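Local coordinates for protein fusolin (Anomala cuprea entomopoxvirus, PDB 4YN1) that forms the crystalline spindles of an insect poxvirus that enhance virulence, and probably acts on chitin as a lytic polysaccharide monooxygenase-like protein, at residues L136-T141 / R194-I199. Residues are numbered along the deposited sequence; the frame is centred on the assembly and turned at random.
Sequences LEFCPT and RVYRMI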
ATOM      1  N   LEU A 136      -1.764  -8.653  10.590  1.00 12.09           N
ATOM      2  CA  LEU A 136      -0.989  -8.238   9.430  1.00 12.99           C
ATOM      3  C   LEU A 136       0.218  -9.153   9.285  1.00 16.26           C
ATOM      4  O   LEU A 136       0.865  -9.462  10.281  1.00 16.12           O
ATOM      5  CB  LEU A 136      -0.549  -6.783   9.620  1.00 14.87           C
ATOM      6  CG  LEU A 136       0.178  -6.104   8.465  1.00 20.40           C
ATOM      7  CD1 LEU A 136      -0.375  -4.721   8.189  1.00 20.46           C
ATOM      8  CD2 LEU A 136       1.634  -6.016   8.701  1.00 24.18           C
ATOM      9  N   GLU A 137       0.539  -9.571   8.067  1.00 11.18           N
ATOM     10  CA  GLU A 137       1.767 -10.346   7.862  1.00  9.89           C
ATOM     11  C   GLU A 137       2.711  -9.518   7.023  1.00 12.98           C
ATOM     12  O   GLU A 137       2.362  -9.108   5.915  1.00 11.65           O
ATOM     13  CB  GLU A 137       1.460 -11.677   7.172  1.00 10.15           C
ATOM     14  CG  GLU A 137       2.669 -12.615   7.046  1.00 13.45           C
ATOM     15  CD  GLU A 137       2.444 -13.807   6.138  1.00 18.06           C
ATOM     16  OE1 GLU A 137       2.163 -13.567   4.946  1.00 17.36           O
ATOM     17  OE2 GLU A 137       2.606 -14.970   6.577  1.00 14.86           O
ATOM     18  N   PHE A 138       3.928  -9.335   7.504  1.00  8.87           N
ATOM     19  CA  PHE A 138       4.974  -8.634   6.773  1.00  8.94           C
ATOM     20  C   PHE A 138       6.014  -9.691   6.415  1.00 12.58           C
ATOM     21  O   PHE A 138       6.440 -10.479   7.272  1.00 12.79           O
ATOM     22  CB  PHE A 138       5.570  -7.499   7.613  1.00 10.92           C
ATOM     23  CG  PHE A 138       6.545  -6.674   6.833  1.00 12.06           C
ATOM     24  CD1 PHE A 138       7.883  -7.034   6.761  1.00 14.79           C
ATOM     25  CD2 PHE A 138       6.141  -5.515   6.188  1.00 12.71           C
ATOM     26  CE1 PHE A 138       8.783  -6.274   6.030  1.00 15.77           C
ATOM     27  CE2 PHE A 138       7.030  -4.805   5.395  1.00 14.84           C
ATOM     28  CZ  PHE A 138       8.357  -5.148   5.368  1.00 14.30           C
ATOM     29  N   CYS A 139       6.388  -9.709   5.136  1.00  9.99           N
ATOM     30  CA  CYS A 139       7.261 -10.703   4.525  1.00 11.36           C
ATOM     31  C   CYS A 139       8.689 -10.118   4.355  1.00 12.49           C
ATOM     32  O   CYS A 139       8.926  -9.314   3.466  1.00 13.43           O
ATOM     33  CB  CYS A 139       6.630 -11.109   3.202  1.00 13.98           C
ATOM     34  SG  CYS A 139       7.506 -12.412   2.311  1.00 18.35           S
ATOM     35  N   PRO A 140       9.620 -10.403   5.280  1.00  9.33           N
ATOM     36  CA  PRO A 140      10.977  -9.840   5.178  1.00  9.18           C
ATOM     37  C   PRO A 140      11.810 -10.646   4.175  1.00 13.65           C
ATOM     38  O   PRO A 140      11.778 -11.893   4.185  1.00 14.02           O
ATOM     39  CB  PRO A 140      11.500  -9.994   6.594  1.00 10.97           C
ATOM     40  CG  PRO A 140      10.870 -11.228   7.068  1.00 14.79           C
ATOM     41  CD  PRO A 140       9.541 -11.334   6.408  1.00 12.53           C
ATOM     42  N   THR A 141      12.527  -9.968   3.294  1.00 11.42           N
ATOM     43  CA  THR A 141      13.454 -10.636   2.359  1.00  9.43           C
ATOM     44  C   THR A 141      14.903 -10.555   2.844  1.00 15.41           C
ATOM     45  O   THR A 141      15.788 -11.108   2.208  1.00 16.78           O
ATOM     46  CB  THR A 141      13.255 -10.145   0.940  1.00 13.24           C
ATOM     47  OG1 THR A 141      13.535  -8.761   0.862  1.00 13.27           O
ATOM     48  CG2 THR A 141      11.837 -10.373   0.461  1.00 14.95           C
ATOM     49  N   ARG A 194      10.266 -17.313   7.506  1.00 12.19           N
ATOM     50  CA  ARG A 194       9.901 -16.576   8.716  1.00 10.73           C
ATOM     51  C   ARG A 194       9.298 -15.234   8.329  1.00 14.00           C
ATOM     52  O   ARG A 194       9.650 -14.655   7.303  1.00 14.53           O
ATOM     53  CB  ARG A 194      11.119 -16.325   9.591  1.00 12.88           C
ATOM     54  CG  ARG A 194      11.708 -17.612  10.139  1.00 16.86           C
ATOM     55  CD  ARG A 194      13.017 -17.423  10.853  1.00 20.62           C
ATOM     56  NE  ARG A 194      13.456 -18.738  11.319  1.00 20.18           N
ATOM     57  CZ  ARG A 194      14.047 -19.664  10.567  1.00 33.76           C
ATOM     58  NH1 ARG A 194      14.385 -19.397   9.310  1.00 22.08           N
ATOM     59  NH2 ARG A 194      14.352 -20.854  11.086  1.00 26.01           N
ATOM     60  N   VAL A 195       8.394 -14.753   9.149  1.00 10.05           N
ATOM     61  CA  VAL A 195       7.656 -13.514   8.899  1.00  8.99           C
ATOM     62  C   VAL A 195       7.521 -12.722  10.171  1.00 11.89           C
ATOM     63  O   VAL A 195       7.797 -13.230  11.251  1.00 12.73           O
ATOM     64  CB  VAL A 195       6.239 -13.845   8.339  1.00 12.97           C
ATOM     65  CG1 VAL A 195       6.294 -14.476   6.954  1.00 13.34           C
ATOM     66  CG2 VAL A 195       5.439 -14.689   9.302  1.00 12.98           C
ATOM     67  N   TYR A 196       6.988 -11.510  10.058  1.00 11.39           N
ATOM     68  CA  TYR A 196       6.593 -10.690  11.206  1.00 11.16           C
ATOM     69  C   TYR A 196       5.082 -10.563  11.142  1.00 15.86           C
ATOM     70  O   TYR A 196       4.553 -10.030  10.147  1.00 14.02           O
ATOM     71  CB  TYR A 196       7.194  -9.291  11.163  1.00 13.13           C
ATOM     72  CG  TYR A 196       8.699  -9.255  11.283  1.00 14.62           C
ATOM     73  CD1 TYR A 196       9.324  -9.374  12.521  1.00 16.63           C
ATOM     74  CD2 TYR A 196       9.504  -9.133  10.157  1.00 14.99           C
ATOM     75  CE1 TYR A 196      10.714  -9.352  12.634  1.00 14.82           C
ATOM     76  CE2 TYR A 196      10.889  -9.110  10.261  1.00 15.96           C
ATOM     77  CZ  TYR A 196      11.488  -9.182  11.507  1.00 20.15           C
ATOM     78  OH  TYR A 196      12.846  -9.128  11.599  1.00 17.72           O
ATOM     79  N   ARG A 197       4.378 -11.120  12.129  1.00 13.02           N
ATOM     80  CA  ARG A 197       2.939 -11.014  12.219  1.00 12.55           C
ATOM     81  C   ARG A 197       2.604 -10.108  13.384  1.00 17.21           C
ATOM     82  O   ARG A 197       3.229 -10.197  14.434  1.00 15.46           O
ATOM     83  CB  ARG A 197       2.228 -12.365  12.374  1.00 14.86           C
ATOM     84  CG  ARG A 197       2.353 -13.260  11.138  1.00 18.99           C
ATOM     85  CD  ARG A 197       1.416 -14.481  11.185  1.00 19.58           C
ATOM     86  NE  ARG A 197       1.701 -15.299  12.355  1.00 16.55           N
ATOM     87  CZ  ARG A 197       2.514 -16.353  12.403  1.00 20.56           C
ATOM     88  NH1 ARG A 197       3.085 -16.819  11.296  1.00 16.51           N
ATOM     89  NH2 ARG A 197       2.747 -16.959  13.553  1.00 15.75           N
ATOM     90  N   MET A 198       1.650  -9.214  13.204  1.00 13.81           N
ATOM     91  CA  MET A 198       1.276  -8.284  14.281  1.00 12.26           C
ATOM     92  C   MET A 198      -0.222  -8.027  14.198  1.00 15.62           C
ATOM     93  O   MET A 198      -0.783  -7.962  13.105  1.00 14.21           O
ATOM     94  CB  MET A 198       2.107  -6.972  14.209  1.00 14.02           C
ATOM     95  CG  MET A 198       1.888  -6.167  12.950  1.00 16.01           C
ATOM     96  SD  MET A 198       3.282  -5.257  12.308  1.00 19.32           S
ATOM     97  CE  MET A 198       4.186  -6.630  11.432  1.00 15.62           C
ATOM     98  N   ILE A 199      -0.878  -7.932  15.344  1.00 12.82           N
ATOM     99  CA  ILE A 199      -2.308  -7.659  15.387  1.00 12.75           C
ATOM    100  C   ILE A 199      -2.479  -6.167  15.357  1.00 15.94           C
ATOM    101  O   ILE A 199      -2.101  -5.484  16.308  1.00 14.50           O
ATOM    102  CB  ILE A 199      -3.034  -8.273  16.632  1.00 16.15           C
ATOM    103  CG1 ILE A 199      -2.772  -9.804  16.757  1.00 20.34           C
ATOM    104  CG2 ILE A 199      -4.548  -7.976  16.558  1.00 17.96           C
ATOM    105  CD1 ILE A 199      -3.141 -10.579  15.602  1.00 31.94           C
TER
HETATM  106  O   HOH W   1       2.079 -16.772   8.576  1.00 15.86           O
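The pairs Leu136-Met198 and Phe138-Tyr196 are hydrogen-bonded and join strands 131-140 and 194-203, the two central strands of the four-stranded antiparallel sheet in this LPMO-like beta-sandwich. The segment axes run at 155° and approach to 4.8 Å. Each pair exchanges two backbone bonds; the one from Phe138 N to Tyr196 O spans 2.8 Å and is nearly straight at 169°. Between them Glu137 and Arg197 form the non-hydrogen-bonded pair; Arg197 CA also lies 3.2 Å from Leu136 O, a CA-H...O contact. Leu136, Phe138, Tyr196 and Met198 share the face turned to the second sheet, whose Phe149 meets the rings of Phe138 and Tyr196. The Met198 chain starts between its backbone N and carbonyl carbon (chi1 63°), then bends at chi2 and chi3 and runs alongside Leu136, bringing CE 3.8 Å from Leu136 CD2 and near Phe138 CB. Toward the other end, Pro140 sets its CB 3.8 Å from Tyr196 CE2, at the ring's edge, while its CD packs on Arg194 O. On the reverse face Glu137 reaches out extended, with its CG and carboxylate against the Val195 methyls. Thr5 OG1 bonds Glu137 OE1 and Ser187 OG bonds Glu137 OE2, tying the carboxylate to strand 2-6 and to the loop that carries Cys189, the disulfide partner of Cys139. Arg197 NH1, also bonded to Asn182 O, stays 5.1 Å from Glu137 OE2; one water bridges them, donating to OE2 at 2.7 Å and accepting from NH1.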